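Local atomic coordinates of beta-glucanase (Podospora anserina, PDB entry 4LE4), a protein that probably hydrolyses beta-glucans such as cellulose-type chains as a fungal glycoside hydrolase of family GH131, and was crystallised with cellotriose. Residues Asn107-Ala118 with Tyr217-Trp226; Ile138-Cys146 with Gln152-Asp160. All coordinates share one frame; numbering follows the deposited sequence.

Along the chain, residues 107-118 come first, leaving strand 94-102 by a loop and entering strand 115-120; their partner, 217-226, follows only after 98 further residues. Interaction 1 therefore closes a long loop, and interaction 2, between 138-146 and 152-160, is nested inside it as a short hairpin with five residues between its halves. Interaction 1 joins the two large antiparallel sheets, one holding strand 115-120 and the other strand 222-233. Interaction 2 belongs to the sheet of strand 115-120, which it reaches through strand 125-129. The two contacts touch where Trp-157 packs against Pro-109 and Phe-224, and where Thr-111 meets Asp-140 and Thr-141.

Interaction 1. Residues Asn107-Ala118 with Tyr217-Trp226; sequences NAPATTREHQIA and YPDSNEDFYW
Asn-107 meets Asp-223 through the backbone, Asp-223 N donating to Asn-107 O at 2.8 Å, while further on strands 115-117 and 222-226 run nearly parallel (19°) with their axes 11.8 Å apart, a separation spanned by side chains. The Asn-107 side chain adds a second bond: ND2 gives a hydrogen, within its own amide plane, to Asp-223 OD2, which it meets from above the carboxylate plane. The other carboxylate oxygen, OD1, is held by Thr-65.

Between the strands, His-115 and Glu-222 approach from opposite directions. NE2 donates in the plane of the imidazole to the syn side of Glu-222 OE1, at 2.6 Å and 167°. Glu-222 reaches it because its chain is extended beyond CG. OE2 of the same carboxylate receives a weak bond from Ala-110 N, and a weak, long ion pair links it to Arg-78. On the imidazole, ND1 bonds weakly to Arg-113 O, so both ring nitrogens are engaged.

Next to this pair, CZ of Phe-224 lies 3.6 Å from CB of Pro-109 and also touches CD2 of His-115, the two rings inclined at 53°. Deeper in, Ile-117 CG2 rests 3.5 Å from Trp-226 CH2.

At the outer end, Arg-113 bends at chi3, and its NH1 forms a salt bridge with Asp-219 OD1 at 2.8 Å, guanidinium and carboxylate almost coplanar. Leu-212 O takes the NE hydrogen and Tyr-71 bonds Asp-219 OD2, fixing both partners. Thr-112 sits over one face of the Tyr-217 ring, its CB 3.8 Å from the centroid in a CH-pi contact.

Two facing antiparallel sheets joined by a packed interior are characteristic of the beta-sandwich of the concanavalin clan, to which the GH131 catalytic domain belongs.

Interaction 2. Residues Ile138-Cys146 with Gln152-Asp160; sequences ISDTLLRWC and QWSVEWAAD
Leu-143 and Trp-157 form the main apolar contact of this hairpin: the methyl CD1 lies over one face of the indole, 4.0 Å from the centroid of its six-membered ring and displaced toward the rim. CG of Leu-143 stands opposite its backbone nitrogen (chi1 -179°), which carries the isobutyl group to the indole, while CB packs on Trp-157 CB.

At the other end, Trp-145 receives two residues. Gln-152 CB approaches its ring obliquely, 3.5 Å from CE3, and Trp-153 CB lies at the ring edge. Trp-153 in turn directs its own edge at the Trp-145 backbone, with CE3 4.0 Å from Trp-145 CB. Both neighbours face one tryptophan because the strand has a classic beta bulge here; Gln-152 N and Trp-145 N bond to Trp-145 O and Trp-153 O respectively.

Between these ends Leu-143 and Val-155 exchange two backbone hydrogen bonds, Leu-143 N to Val-155 O and Val-155 N to Leu-143 O, each 2.9 Å, and Trp-157 N extends the pairing to Thr-141 O. On the face opposite the tryptophans, Arg-144 CG passes Ser-154 CB at 3.8 Å, while the guanidinium leads away to Thr-151. The Glu-156 chain, bent at chi2 (62°), folds back beside Thr-141, bringing Glu-156 OE1 2.9 Å from Thr-141 OG1.

Strand 142-147 continues the sheet by pairing with strand 125-129 on its other edge. Trp-145 stacks on Phe-178 and Trp-153 meets His-180, both of strand 175-182, with Val-191 of strand 188-195 touching both indoles. Leu-143 packs on His-163 of strand 163-170, and Trp-157 makes a cation-pi contact with Arg-103, so the hairpin lies against strands of the opposing sheet.

Interaction 1. Residues Asn107-Ala118 with Tyr217-Trp226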
# COMPACT_ATOMS: atom_id res chain seq x y z
N ASN A 107 11.88 -13.40 -4.96
CA ASN A 107 10.54 -13.48 -4.39
C ASN A 107 9.66 -12.39 -5.02
O ASN A 107 8.91 -11.70 -4.33
CB ASN A 107 10.59 -13.30 -2.88
CG ASN A 107 11.33 -14.41 -2.21
OD1 ASN A 107 11.41 -15.51 -2.76
ND2 ASN A 107 11.85 -14.17 -1.02
N ALA A 108 9.77 -12.24 -6.34
CA ALA A 108 8.97 -11.25 -7.03
C ALA A 108 7.51 -11.67 -7.08
O ALA A 108 7.19 -12.85 -7.15
CB ALA A 108 9.49 -11.06 -8.44
N PRO A 109 6.58 -10.71 -7.04
CA PRO A 109 5.17 -11.10 -7.10
C PRO A 109 4.91 -11.85 -8.42
O PRO A 109 5.46 -11.50 -9.47
CB PRO A 109 4.41 -9.76 -7.02
CG PRO A 109 5.42 -8.75 -7.43
CD PRO A 109 6.71 -9.26 -6.79
N ALA A 110 4.08 -12.88 -8.35
CA ALA A 110 3.75 -13.70 -9.52
C ALA A 110 2.97 -12.87 -10.55
O ALA A 110 1.91 -12.30 -10.22
CB ALA A 110 2.91 -14.88 -9.08
N THR A 111 3.46 -12.79 -11.79
CA THR A 111 2.75 -12.00 -12.80
C THR A 111 1.52 -12.74 -13.35
O THR A 111 0.72 -12.16 -14.09
CB THR A 111 3.66 -11.63 -13.96
OG1 THR A 111 4.19 -12.82 -14.54
CG2 THR A 111 4.81 -10.70 -13.47
N THR A 112 1.37 -14.01 -12.98
CA THR A 112 0.24 -14.83 -13.44
C THR A 112 -0.99 -14.72 -12.56
O THR A 112 -2.03 -15.30 -12.87
CB THR A 112 0.63 -16.32 -13.48
OG1 THR A 112 1.26 -16.65 -12.22
CG2 THR A 112 1.57 -16.60 -14.64
N ARG A 113 -0.86 -13.98 -11.46
CA ARG A 113 -1.97 -13.82 -10.52
C ARG A 113 -2.27 -12.38 -10.22
O ARG A 113 -1.37 -11.56 -10.12
CB ARG A 113 -1.65 -14.53 -9.20
CG ARG A 113 -1.63 -16.04 -9.39
CD ARG A 113 -1.04 -16.75 -8.19
NE ARG A 113 -1.91 -16.73 -7.03
CZ ARG A 113 -1.61 -17.37 -5.91
NH1 ARG A 113 -0.48 -18.05 -5.85
NH2 ARG A 113 -2.42 -17.32 -4.86
N GLU A 114 -3.55 -12.08 -10.03
CA GLU A 114 -3.93 -10.71 -9.74
C GLU A 114 -3.59 -10.32 -8.30
O GLU A 114 -3.82 -11.09 -7.37
CB GLU A 114 -5.43 -10.52 -9.99
CG GLU A 114 -5.98 -9.16 -9.51
CD GLU A 114 -7.48 -8.97 -9.87
OE1 GLU A 114 -8.04 -9.75 -10.67
OE2 GLU A 114 -8.08 -8.02 -9.35
N HIS A 115 -3.03 -9.13 -8.12
CA HIS A 115 -2.71 -8.62 -6.79
C HIS A 115 -3.46 -7.32 -6.67
O HIS A 115 -3.56 -6.58 -7.65
CB HIS A 115 -1.22 -8.30 -6.63
CG HIS A 115 -0.34 -9.51 -6.69
ND1 HIS A 115 -0.15 -10.23 -7.86
CD2 HIS A 115 0.42 -10.11 -5.75
CE1 HIS A 115 0.70 -11.23 -7.62
NE2 HIS A 115 1.06 -11.17 -6.35
N GLN A 116 -4.01 -7.08 -5.49
CA GLN A 116 -4.73 -5.84 -5.16
C GLN A 116 -3.86 -5.27 -4.03
O GLN A 116 -3.62 -5.94 -3.04
CB GLN A 116 -6.15 -6.18 -4.72
CG GLN A 116 -6.98 -6.62 -5.97
CD GLN A 116 -8.25 -7.37 -5.63
OE1 GLN A 116 -8.69 -7.37 -4.49
NE2 GLN A 116 -8.84 -8.02 -6.63
N ILE A 117 -3.44 -4.03 -4.20
CA ILE A 117 -2.47 -3.39 -3.31
C ILE A 117 -2.92 -2.03 -2.77
O ILE A 117 -3.40 -1.21 -3.54
CB ILE A 117 -1.17 -3.19 -4.12
CG1 ILE A 117 -0.73 -4.56 -4.71
CG2 ILE A 117 -0.08 -2.59 -3.25
CD1 ILE A 117 0.26 -4.48 -5.88
N ALA A 118 -2.71 -1.78 -1.48
CA ALA A 118 -3.08 -0.45 -0.92
C ALA A 118 -4.53 -0.08 -1.29
O ALA A 118 -4.85 1.04 -1.73
CB ALA A 118 -2.13 0.59 -1.46
N TYR A 217 -1.45 -22.36 -10.64
CA TYR A 217 -0.32 -21.54 -10.19
C TYR A 217 -0.17 -21.68 -8.68
O TYR A 217 -0.93 -21.09 -7.89
CB TYR A 217 -0.51 -20.07 -10.65
CG TYR A 217 -0.46 -19.96 -12.16
CD1 TYR A 217 0.75 -20.09 -12.86
CD2 TYR A 217 -1.64 -19.86 -12.90
CE1 TYR A 217 0.78 -20.14 -14.25
CE2 TYR A 217 -1.62 -19.89 -14.30
CZ TYR A 217 -0.40 -20.04 -14.96
OH TYR A 217 -0.38 -20.12 -16.34
N PRO A 218 0.84 -22.46 -8.25
CA PRO A 218 1.11 -22.70 -6.83
C PRO A 218 1.72 -21.50 -6.16
O PRO A 218 2.33 -20.66 -6.82
CB PRO A 218 2.08 -23.87 -6.88
CG PRO A 218 2.95 -23.49 -8.02
CD PRO A 218 1.96 -22.97 -9.07
N ASP A 219 1.54 -21.43 -4.83
CA ASP A 219 2.11 -20.36 -4.04
C ASP A 219 3.64 -20.46 -3.97
O ASP A 219 4.20 -21.56 -3.90
CB ASP A 219 1.60 -20.40 -2.58
CG ASP A 219 0.12 -20.10 -2.46
OD1 ASP A 219 -0.42 -19.44 -3.38
OD2 ASP A 219 -0.49 -20.51 -1.45
N SER A 220 4.28 -19.30 -4.04
CA SER A 220 5.71 -19.18 -3.87
C SER A 220 5.81 -17.89 -3.05
O SER A 220 4.91 -17.04 -3.10
CB SER A 220 6.45 -19.02 -5.20
OG SER A 220 6.02 -17.87 -5.91
N ASN A 221 6.89 -17.74 -2.30
CA ASN A 221 7.04 -16.55 -1.49
C ASN A 221 7.12 -15.31 -2.36
O ASN A 221 7.80 -15.30 -3.38
CB ASN A 221 8.27 -16.68 -0.60
CG ASN A 221 8.04 -17.63 0.57
OD1 ASN A 221 7.10 -18.41 0.57
ND2 ASN A 221 8.90 -17.55 1.58
N GLU A 222 6.41 -14.27 -1.93
CA GLU A 222 6.38 -12.99 -2.63
C GLU A 222 6.62 -11.89 -1.62
O GLU A 222 5.96 -11.84 -0.58
CB GLU A 222 5.01 -12.80 -3.28
CG GLU A 222 4.78 -13.81 -4.40
CD GLU A 222 3.43 -13.66 -5.07
OE1 GLU A 222 2.88 -12.54 -5.00
OE2 GLU A 222 2.93 -14.64 -5.66
N ASP A 223 7.59 -11.03 -1.93
CA ASP A 223 7.98 -9.93 -1.05
C ASP A 223 7.65 -8.57 -1.68
O ASP A 223 7.94 -8.33 -2.85
CB ASP A 223 9.49 -9.96 -0.77
CG ASP A 223 9.94 -11.18 0.06
OD1 ASP A 223 9.16 -11.66 0.92
OD2 ASP A 223 11.10 -11.64 -0.12
N PHE A 224 7.09 -7.67 -0.87
CA PHE A 224 6.74 -6.31 -1.30
C PHE A 224 7.37 -5.36 -0.29
O PHE A 224 7.25 -5.57 0.90
CB PHE A 224 5.22 -6.15 -1.30
CG PHE A 224 4.50 -7.18 -2.15
CD1 PHE A 224 4.30 -8.46 -1.67
CD2 PHE A 224 4.04 -6.85 -3.42
CE1 PHE A 224 3.64 -9.43 -2.46
CE2 PHE A 224 3.39 -7.80 -4.22
CZ PHE A 224 3.19 -9.08 -3.74
N TYR A 225 8.01 -4.31 -0.76
CA TYR A 225 8.72 -3.36 0.11
C TYR A 225 7.95 -2.07 0.17
O TYR A 225 7.51 -1.58 -0.85
CB TYR A 225 10.11 -3.14 -0.45
CG TYR A 225 10.87 -4.44 -0.45
CD1 TYR A 225 11.65 -4.81 0.64
CD2 TYR A 225 10.73 -5.35 -1.50
CE1 TYR A 225 12.29 -6.06 0.70
CE2 TYR A 225 11.35 -6.60 -1.46
CZ TYR A 225 12.14 -6.95 -0.35
OH TYR A 225 12.80 -8.17 -0.29
N TRP A 226 7.79 -1.55 1.38
CA TRP A 226 6.97 -0.34 1.58
C TRP A 226 7.66 0.67 2.48
O TRP A 226 8.35 0.28 3.42
CB TRP A 226 5.69 -0.71 2.33
CG TRP A 226 4.79 -1.68 1.66
CD1 TRP A 226 5.00 -3.03 1.45
CD2 TRP A 226 3.52 -1.38 1.11
NE1 TRP A 226 3.94 -3.57 0.79
CE2 TRP A 226 3.00 -2.59 0.57
CE3 TRP A 226 2.75 -0.21 1.01
CZ2 TRP A 226 1.75 -2.66 -0.06
CZ3 TRP A 226 1.50 -0.29 0.38
CH2 TRP A 226 1.02 -1.50 -0.14
O HOH W 1 9.95 -17.19 -4.56
O HOH W 2 11.86 -16.24 1.59
O HOH W 3 7.96 -15.25 -6.28
O HOH W 4 2.09 -18.38 -7.84

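Interaction 2. Residues Ile138-Cys146 with Gln152-Asp160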
# COMPACT_ATOMS: atom_id res chain seq x y z
N ILE A 138 1.41 -9.02 -22.41
CA ILE A 138 2.28 -7.93 -22.01
C ILE A 138 1.78 -7.12 -20.81
O ILE A 138 2.58 -6.67 -19.99
CB ILE A 138 2.60 -6.98 -23.21
CG1 ILE A 138 1.34 -6.29 -23.72
CG2 ILE A 138 3.23 -7.79 -24.34
CD1 ILE A 138 1.61 -5.30 -24.87
N SER A 139 0.47 -6.99 -20.69
CA SER A 139 -0.12 -6.21 -19.60
C SER A 139 0.02 -6.80 -18.21
O SER A 139 -0.23 -6.12 -17.22
CB SER A 139 -1.61 -5.99 -19.88
OG SER A 139 -1.74 -5.09 -20.97
N ASP A 140 0.42 -8.07 -18.12
CA ASP A 140 0.52 -8.70 -16.83
C ASP A 140 1.71 -8.23 -15.98
O ASP A 140 1.72 -8.38 -14.77
CB ASP A 140 0.53 -10.22 -17.02
CG ASP A 140 -0.68 -10.70 -17.82
OD1 ASP A 140 -1.71 -9.99 -17.81
OD2 ASP A 140 -0.62 -11.79 -18.44
N THR A 141 2.70 -7.63 -16.63
CA THR A 141 3.87 -7.15 -15.91
C THR A 141 3.69 -5.69 -15.49
O THR A 141 4.62 -5.06 -15.00
CB THR A 141 5.11 -7.23 -16.79
OG1 THR A 141 4.88 -6.51 -18.00
CG2 THR A 141 5.45 -8.70 -17.15
N LEU A 142 2.50 -5.15 -15.69
CA LEU A 142 2.23 -3.76 -15.34
C LEU A 142 1.78 -3.54 -13.90
O LEU A 142 1.15 -4.42 -13.31
CB LEU A 142 1.10 -3.23 -16.22
CG LEU A 142 1.27 -3.22 -17.74
CD1 LEU A 142 -0.04 -2.71 -18.41
CD2 LEU A 142 2.47 -2.36 -18.10
N LEU A 143 2.09 -2.36 -13.35
CA LEU A 143 1.59 -1.94 -12.04
C LEU A 143 0.51 -0.94 -12.50
O LEU A 143 0.79 -0.05 -13.31
CB LEU A 143 2.67 -1.20 -11.25
CG LEU A 143 2.29 -0.72 -9.84
CD1 LEU A 143 1.80 -1.89 -8.97
CD2 LEU A 143 3.52 -0.05 -9.22
N ARG A 144 -0.70 -1.06 -11.98
CA ARG A 144 -1.81 -0.20 -12.41
C ARG A 144 -2.47 0.52 -11.26
O ARG A 144 -2.53 0.00 -10.15
CB ARG A 144 -2.92 -1.06 -13.01
CG ARG A 144 -2.50 -2.00 -14.13
CD ARG A 144 -3.46 -3.19 -14.13
NE ARG A 144 -3.24 -4.15 -15.21
CZ ARG A 144 -3.88 -4.12 -16.38
NH1 ARG A 144 -3.63 -5.05 -17.30
NH2 ARG A 144 -4.77 -3.16 -16.64
N TRP A 145 -3.01 1.69 -11.56
CA TRP A 145 -3.80 2.42 -10.58
C TRP A 145 -5.23 2.27 -11.11
O TRP A 145 -5.49 2.61 -12.26
CB TRP A 145 -3.42 3.89 -10.55
CG TRP A 145 -4.35 4.67 -9.66
CD1 TRP A 145 -4.56 4.49 -8.31
CD2 TRP A 145 -5.19 5.77 -10.06
NE1 TRP A 145 -5.49 5.41 -7.87
CE2 TRP A 145 -5.89 6.20 -8.91
CE3 TRP A 145 -5.43 6.41 -11.28
CZ2 TRP A 145 -6.81 7.26 -8.94
CZ3 TRP A 145 -6.36 7.47 -11.33
CH2 TRP A 145 -7.03 7.88 -10.16
N CYS A 146 -6.13 1.77 -10.28
CA CYS A 146 -7.52 1.55 -10.67
C CYS A 146 -8.47 2.40 -9.83
O CYS A 146 -8.16 2.76 -8.67
CB CYS A 146 -7.90 0.09 -10.45
SG CYS A 146 -6.86 -1.02 -11.41
N GLN A 152 -6.78 3.24 -14.79
CA GLN A 152 -6.70 4.63 -15.25
C GLN A 152 -5.27 5.03 -15.58
O GLN A 152 -5.04 6.05 -16.24
CB GLN A 152 -7.19 5.57 -14.17
CG GLN A 152 -8.57 5.27 -13.66
CD GLN A 152 -9.63 5.56 -14.69
OE1 GLN A 152 -9.62 6.61 -15.33
NE2 GLN A 152 -10.55 4.62 -14.86
N TRP A 153 -4.30 4.25 -15.12
CA TRP A 153 -2.90 4.56 -15.35
C TRP A 153 -2.12 3.26 -15.14
O TRP A 153 -2.55 2.42 -14.37
CB TRP A 153 -2.46 5.61 -14.31
CG TRP A 153 -1.00 5.90 -14.28
CD1 TRP A 153 -0.33 6.88 -14.95
CD2 TRP A 153 -0.01 5.18 -13.53
NE1 TRP A 153 1.01 6.83 -14.65
CE2 TRP A 153 1.23 5.80 -13.78
CE3 TRP A 153 -0.07 4.09 -12.66
CZ2 TRP A 153 2.43 5.35 -13.18
CZ3 TRP A 153 1.13 3.64 -12.06
CH2 TRP A 153 2.35 4.28 -12.33
N SER A 154 -1.01 3.07 -15.83
CA SER A 154 -0.21 1.87 -15.59
C SER A 154 1.25 2.11 -16.02
O SER A 154 1.55 3.06 -16.75
CB SER A 154 -0.81 0.64 -16.32
OG SER A 154 -0.84 0.84 -17.72
N VAL A 155 2.16 1.26 -15.57
CA VAL A 155 3.55 1.42 -15.95
C VAL A 155 4.23 0.06 -15.80
O VAL A 155 3.78 -0.77 -15.02
CB VAL A 155 4.24 2.49 -15.03
CG1 VAL A 155 4.28 2.00 -13.61
CG2 VAL A 155 5.62 2.81 -15.54
N GLU A 156 5.28 -0.18 -16.58
CA GLU A 156 6.00 -1.46 -16.46
C GLU A 156 6.55 -1.51 -15.03
O GLU A 156 7.22 -0.57 -14.60
CB GLU A 156 7.17 -1.49 -17.43
CG GLU A 156 8.08 -2.72 -17.25
CD GLU A 156 7.35 -4.02 -17.51
OE1 GLU A 156 6.37 -4.00 -18.28
OE2 GLU A 156 7.77 -5.08 -16.96
N TRP A 157 6.28 -2.58 -14.29
CA TRP A 157 6.78 -2.65 -12.92
C TRP A 157 8.17 -3.32 -12.89
O TRP A 157 8.29 -4.54 -12.86
CB TRP A 157 5.80 -3.43 -12.05
CG TRP A 157 6.07 -3.29 -10.56
CD1 TRP A 157 7.02 -2.49 -9.96
CD2 TRP A 157 5.36 -3.94 -9.50
NE1 TRP A 157 6.93 -2.61 -8.60
CE2 TRP A 157 5.92 -3.49 -8.29
CE3 TRP A 157 4.29 -4.86 -9.45
CZ2 TRP A 157 5.46 -3.92 -7.04
CZ3 TRP A 157 3.83 -5.29 -8.23
CH2 TRP A 157 4.42 -4.82 -7.02
N ALA A 158 9.20 -2.50 -12.89
CA ALA A 158 10.58 -2.99 -12.89
C ALA A 158 11.12 -3.26 -11.47
O ALA A 158 10.70 -2.65 -10.49
CB ALA A 158 11.48 -1.98 -13.59
N ALA A 159 12.05 -4.20 -11.38
CA ALA A 159 12.68 -4.53 -10.11
C ALA A 159 13.49 -3.36 -9.56
O ALA A 159 14.09 -2.60 -10.32
CB ALA A 159 13.59 -5.74 -10.28
N ASP A 160 13.52 -3.25 -8.23
CA ASP A 160 14.29 -2.25 -7.50
C ASP A 160 13.89 -0.80 -7.70
O ASP A 160 14.61 0.12 -7.28
CB ASP A 160 15.78 -2.39 -7.82
CG ASP A 160 16.25 -3.83 -7.75
OD1 ASP A 160 15.91 -4.49 -6.76
OD2 ASP A 160 16.96 -4.31 -8.66
O HOH W 5 6.81 -6.71 -14.20